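Local atomic coordinates of rhamnosidase B (Bacillus sp., PDB entry 2OKX), a protein that hydrolyses the glycosidic bonds of terminal alpha-L-rhamnose residues in rhamnosides, as a glycoside hydrolase of family 78 that probably works with inversion at the anomeric carbon. Residues A[905-917]-A[925-937]. Sequence-based numbering, arbitrary orientation.
Sequences VPLPQGGHIAVSW and LKLRIEAPEDIEV
Leu925 CD2 meets the six-membered ring of Trp917 at an oblique tilt, 4.0 Å from CE3. That indole is anchored elsewhere by its NE1, which bonds to Leu877 O. Two residues on, Leu927 CD1 sits at the indole edge and also touches Val915 CG1 at 3.6 Å; with CG anti to the backbone N (chi1 167°), the leucine crosses both side chains on the buried face. Arg928 trades two backbone hydrogen bonds with Ser916, Arg928 N to Ser916 O 2.8 Å and nearly straight at the hydrogen (169°), while Ser916 OG lies against Arg928 CB on the more exposed face. Strands 912-921 and 924-932 form an antiparallel beta hairpin of the C-terminal domain, third and fourth in a five-stranded sheet, with 900-906 beside the first and 946-954, parallel, beside the second. Ile929 faces Val915 in a non-hydrogen-bonded pair and packs on Ile891 of strand 888-891. Glu930 closes the second hydrogen-bonded pair, its O taking Ala914 N at 2.9 Å. Ala931 CB is pressed tightly by Ile913 CD1 at 3.4 Å. Beyond it the pairing gives way to turn packing: Pro932 CD lies 3.3 Å from His912 O and also touches Leu907 CD1. One water joins Asp934 OD2 to Gln909 NE2, linking the type I turns 932-935 and 907-910. Ile935 CD1 meets Leu907 CD1 tip to tip, a close 3.4 Å, with Val889 also against the isoleucine.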
loop_
_atom_site.group_PDB
_atom_site.type_symbol
_atom_site.label_atom_id
_atom_site.label_comp_id
_atom_site.label_asym_id
_atom_site.label_seq_id
_atom_site.Cartn_x
_atom_site.Cartn_y
_atom_site.Cartn_z
ATOM N N VAL A 905 -16.955 -3.607 -22.619
ATOM C CA VAL A 905 -17.192 -3.087 -21.281
ATOM C C VAL A 905 -18.126 -4.086 -20.607
ATOM O O VAL A 905 -19.211 -4.372 -21.115
ATOM C CB VAL A 905 -17.871 -1.696 -21.320
ATOM C CG1 VAL A 905 -18.135 -1.194 -19.905
ATOM C CG2 VAL A 905 -16.984 -0.710 -22.068
ATOM N N PRO A 906 -17.695 -4.668 -19.482
ATOM C CA PRO A 906 -18.574 -5.630 -18.815
ATOM C C PRO A 906 -19.741 -4.914 -18.143
ATOM O O PRO A 906 -19.662 -3.723 -17.865
ATOM C CB PRO A 906 -17.643 -6.331 -17.825
ATOM C CG PRO A 906 -16.587 -5.310 -17.544
ATOM C CD PRO A 906 -16.350 -4.655 -18.880
ATOM N N LEU A 907 -20.827 -5.640 -17.904
ATOM C CA LEU A 907 -22.008 -5.062 -17.271
ATOM C C LEU A 907 -22.203 -5.666 -15.886
ATOM O O LEU A 907 -22.028 -6.867 -15.696
ATOM C CB LEU A 907 -23.244 -5.330 -18.127
ATOM C CG LEU A 907 -23.250 -4.698 -19.522
ATOM C CD1 LEU A 907 -24.314 -5.360 -20.365
ATOM C CD2 LEU A 907 -23.484 -3.197 -19.415
ATOM N N PRO A 908 -22.594 -4.841 -14.904
ATOM C CA PRO A 908 -22.795 -5.355 -13.544
ATOM C C PRO A 908 -23.857 -6.445 -13.431
ATOM O O PRO A 908 -23.732 -7.347 -12.604
ATOM C CB PRO A 908 -23.143 -4.098 -12.742
ATOM C CG PRO A 908 -23.787 -3.212 -13.748
ATOM C CD PRO A 908 -22.945 -3.413 -14.992
ATOM N N GLN A 909 -24.890 -6.371 -14.265
ATOM C CA GLN A 909 -25.956 -7.372 -14.228
ATOM C C GLN A 909 -25.567 -8.622 -15.004
ATOM O O GLN A 909 -26.319 -9.595 -15.049
ATOM C CB GLN A 909 -27.255 -6.806 -14.816
ATOM C CG GLN A 909 -27.190 -6.468 -16.308
ATOM C CD GLN A 909 -26.766 -5.034 -16.569
ATOM O OE1 GLN A 909 -25.742 -4.576 -16.066
ATOM N NE2 GLN A 909 -27.556 -4.317 -17.363
ATOM N N GLY A 910 -24.388 -8.592 -15.615
ATOM C CA GLY A 910 -23.937 -9.728 -16.396
ATOM C C GLY A 910 -23.970 -9.378 -17.872
ATOM O O GLY A 910 -24.751 -8.520 -18.295
ATOM N N GLY A 911 -23.136 -10.045 -18.660
ATOM C CA GLY A 911 -23.090 -9.758 -20.079
ATOM C C GLY A 911 -22.144 -8.596 -20.317
ATOM O O GLY A 911 -21.443 -8.163 -19.400
ATOM N N HIS A 912 -22.111 -8.079 -21.537
ATOM C CA HIS A 912 -21.221 -6.963 -21.821
ATOM C C HIS A 912 -21.680 -6.128 -23.003
ATOM O O HIS A 912 -22.639 -6.475 -23.693
ATOM C CB HIS A 912 -19.804 -7.475 -22.100
ATOM C CG HIS A 912 -19.703 -8.335 -23.319
ATOM N ND1 HIS A 912 -20.406 -8.071 -24.475
ATOM C CD2 HIS A 912 -18.968 -9.443 -23.573
ATOM C CE1 HIS A 912 -20.111 -8.979 -25.388
ATOM N NE2 HIS A 912 -19.239 -9.824 -24.865
ATOM N N ILE A 913 -20.976 -5.021 -23.212
ATOM C CA ILE A 913 -21.233 -4.122 -24.325
ATOM C C ILE A 913 -19.964 -4.200 -25.176
ATOM O O ILE A 913 -18.885 -3.841 -24.707
ATOM C CB ILE A 913 -21.400 -2.658 -23.861
ATOM C CG1 ILE A 913 -22.512 -2.543 -22.812
ATOM C CG2 ILE A 913 -21.722 -1.776 -25.061
ATOM C CD1 ILE A 913 -23.898 -2.835 -23.337
ATOM N N ALA A 914 -20.077 -4.696 -26.402
ATOM C CA ALA A 914 -18.914 -4.786 -27.279
ATOM C C ALA A 914 -19.095 -3.784 -28.409
ATOM O O ALA A 914 -20.158 -3.720 -29.029
ATOM C CB ALA A 914 -18.772 -6.197 -27.836
ATOM N N VAL A 915 -18.063 -2.987 -28.664
ATOM C CA VAL A 915 -18.128 -1.981 -29.715
ATOM C C VAL A 915 -16.869 -1.973 -30.570
ATOM O O VAL A 915 -15.758 -2.093 -30.060
ATOM C CB VAL A 915 -18.303 -0.563 -29.119
ATOM C CG1 VAL A 915 -18.150 0.493 -30.209
ATOM C CG2 VAL A 915 -19.666 -0.443 -28.449
ATOM N N SER A 916 -17.045 -1.846 -31.877
ATOM C CA SER A 916 -15.901 -1.765 -32.772
ATOM C C SER A 916 -16.253 -0.797 -33.887
ATOM O O SER A 916 -17.405 -0.743 -34.332
ATOM C CB SER A 916 -15.567 -3.135 -33.366
ATOM O OG SER A 916 -16.553 -3.549 -34.296
ATOM N N TRP A 917 -15.275 -0.009 -34.319
ATOM C CA TRP A 917 -15.500 0.913 -35.414
ATOM C C TRP A 917 -14.212 1.200 -36.160
ATOM O O TRP A 917 -13.118 1.019 -35.629
ATOM C CB TRP A 917 -16.146 2.236 -34.942
ATOM C CG TRP A 917 -15.531 2.921 -33.743
ATOM C CD1 TRP A 917 -16.061 2.995 -32.482
ATOM C CD2 TRP A 917 -14.320 3.694 -33.711
ATOM N NE1 TRP A 917 -15.262 3.770 -31.673
ATOM C CE2 TRP A 917 -14.187 4.210 -32.401
ATOM C CE3 TRP A 917 -13.336 3.999 -34.662
ATOM C CZ2 TRP A 917 -13.108 5.016 -32.016
ATOM C CZ3 TRP A 917 -12.259 4.800 -34.278
ATOM C CH2 TRP A 917 -12.155 5.297 -32.967
ATOM N N LEU A 925 -17.789 6.010 -41.180
ATOM C CA LEU A 925 -17.464 4.938 -40.245
ATOM C C LEU A 925 -18.307 3.691 -40.426
ATOM O O LEU A 925 -19.413 3.735 -40.964
ATOM C CB LEU A 925 -17.684 5.396 -38.799
ATOM C CG LEU A 925 -16.698 6.216 -37.976
ATOM C CD1 LEU A 925 -17.358 6.559 -36.642
ATOM C CD2 LEU A 925 -15.414 5.434 -37.745
ATOM N N LYS A 926 -17.761 2.578 -39.953
ATOM C CA LYS A 926 -18.456 1.305 -39.930
ATOM C C LYS A 926 -18.434 1.069 -38.416
ATOM O O LYS A 926 -17.371 1.157 -37.793
ATOM C CB LYS A 926 -17.654 0.218 -40.636
ATOM C CG LYS A 926 -18.438 -1.058 -40.854
ATOM C CD LYS A 926 -17.542 -2.286 -40.796
ATOM C CE LYS A 926 -16.365 -2.190 -41.752
ATOM N NZ LYS A 926 -15.486 -3.391 -41.643
ATOM N N LEU A 927 -19.589 0.793 -37.822
ATOM C CA LEU A 927 -19.678 0.595 -36.378
ATOM C C LEU A 927 -20.529 -0.616 -36.017
ATOM O O LEU A 927 -21.619 -0.791 -36.557
ATOM C CB LEU A 927 -20.275 1.854 -35.729
ATOM C CG LEU A 927 -20.756 1.800 -34.273
ATOM C CD1 LEU A 927 -19.560 1.657 -33.349
ATOM C CD2 LEU A 927 -21.530 3.074 -33.930
ATOM N N ARG A 928 -20.025 -1.445 -35.105
ATOM C CA ARG A 928 -20.742 -2.632 -34.649
ATOM C C ARG A 928 -20.916 -2.527 -33.132
ATOM O O ARG A 928 -19.979 -2.163 -32.406
ATOM C CB ARG A 928 -19.944 -3.895 -34.991
ATOM C CG ARG A 928 -20.609 -5.205 -34.573
ATOM C CD ARG A 928 -19.625 -6.370 -34.677
ATOM N NE ARG A 928 -20.224 -7.658 -34.325
ATOM C CZ ARG A 928 -21.013 -8.367 -35.128
ATOM N NH1 ARG A 928 -21.310 -7.921 -36.343
ATOM N NH2 ARG A 928 -21.499 -9.529 -34.715
ATOM N N ILE A 929 -22.118 -2.844 -32.663
ATOM C CA ILE A 929 -22.448 -2.794 -31.248
ATOM C C ILE A 929 -23.138 -4.105 -30.881
ATOM O O ILE A 929 -24.060 -4.540 -31.570
ATOM C CB ILE A 929 -23.434 -1.638 -30.950
ATOM C CG1 ILE A 929 -22.797 -0.298 -31.323
ATOM C CG2 ILE A 929 -23.835 -1.651 -29.476
ATOM C CD1 ILE A 929 -23.800 0.845 -31.407
ATOM N N GLU A 930 -22.692 -4.733 -29.802
ATOM C CA GLU A 930 -23.305 -5.976 -29.358
ATOM C C GLU A 930 -23.620 -5.830 -27.878
ATOM O O GLU A 930 -22.762 -5.437 -27.085
ATOM C CB GLU A 930 -22.355 -7.154 -29.598
ATOM C CG GLU A 930 -23.024 -8.512 -29.469
ATOM C CD GLU A 930 -22.224 -9.628 -30.125
ATOM O OE1 GLU A 930 -22.768 -10.749 -30.246
ATOM O OE2 GLU A 930 -21.056 -9.384 -30.516
ATOM N N ALA A 931 -24.857 -6.133 -27.503
ATOM C CA ALA A 931 -25.263 -6.015 -26.108
ATOM C C ALA A 931 -26.485 -6.882 -25.832
ATOM O O ALA A 931 -27.144 -7.336 -26.761
ATOM C CB ALA A 931 -25.577 -4.563 -25.786
ATOM N N PRO A 932 -26.783 -7.141 -24.548
ATOM C CA PRO A 932 -27.945 -7.959 -24.179
ATOM C C PRO A 932 -29.213 -7.298 -24.722
ATOM O O PRO A 932 -29.326 -6.076 -24.717
ATOM C CB PRO A 932 -27.884 -7.969 -22.655
ATOM C CG PRO A 932 -26.402 -7.923 -22.388
ATOM C CD PRO A 932 -25.951 -6.851 -23.363
ATOM N N GLU A 933 -30.156 -8.111 -25.185
ATOM C CA GLU A 933 -31.401 -7.621 -25.781
ATOM C C GLU A 933 -32.242 -6.647 -24.963
ATOM O O GLU A 933 -32.917 -5.795 -25.533
ATOM C CB GLU A 933 -32.280 -8.810 -26.191
ATOM C CG GLU A 933 -32.638 -9.726 -25.034
ATOM C CD GLU A 933 -33.425 -10.951 -25.469
ATOM O OE1 GLU A 933 -33.601 -11.863 -24.632
ATOM O OE2 GLU A 933 -33.866 -11.002 -26.636
ATOM N N ASP A 934 -32.208 -6.762 -23.639
ATOM C CA ASP A 934 -33.012 -5.890 -22.787
ATOM C C ASP A 934 -32.381 -4.534 -22.480
ATOM O O ASP A 934 -32.913 -3.761 -21.692
ATOM C CB ASP A 934 -33.346 -6.611 -21.482
ATOM C CG ASP A 934 -32.114 -7.086 -20.753
ATOM O OD1 ASP A 934 -31.259 -7.746 -21.389
ATOM O OD2 ASP A 934 -32.001 -6.807 -19.542
ATOM N N ILE A 935 -31.249 -4.242 -23.104
ATOM C CA ILE A 935 -30.600 -2.961 -22.872
ATOM C C ILE A 935 -30.853 -2.025 -24.047
ATOM O O ILE A 935 -30.609 -2.382 -25.195
ATOM C CB ILE A 935 -29.082 -3.149 -22.654
ATOM C CG1 ILE A 935 -28.855 -3.927 -21.353
ATOM C CG2 ILE A 935 -28.378 -1.795 -22.611
ATOM C CD1 ILE A 935 -27.409 -4.248 -21.060
ATOM N N GLU A 936 -31.373 -0.836 -23.756
ATOM C CA GLU A 936 -31.641 0.150 -24.793
ATOM C C GLU A 936 -30.327 0.826 -25.186
ATOM O O GLU A 936 -29.558 1.257 -24.325
ATOM C CB GLU A 936 -32.654 1.185 -24.283
ATOM C CG GLU A 936 -32.778 2.439 -25.142
ATOM C CD GLU A 936 -33.908 3.353 -24.686
ATOM O OE1 GLU A 936 -33.838 4.569 -24.950
ATOM O OE2 GLU A 936 -34.873 2.856 -24.072
ATOM N N VAL A 937 -30.074 0.904 -26.488
ATOM C CA VAL A 937 -28.850 1.515 -27.000
ATOM C C VAL A 937 -29.131 2.778 -27.802
ATOM O O VAL A 937 -29.891 2.746 -28.766
ATOM C CB VAL A 937 -28.088 0.536 -27.916
ATOM C CG1 VAL A 937 -26.794 1.179 -28.415
ATOM C CG2 VAL A 937 -27.801 -0.763 -27.167
HETATM O O HOH W 1 -30.261 -5.271 -17.985
#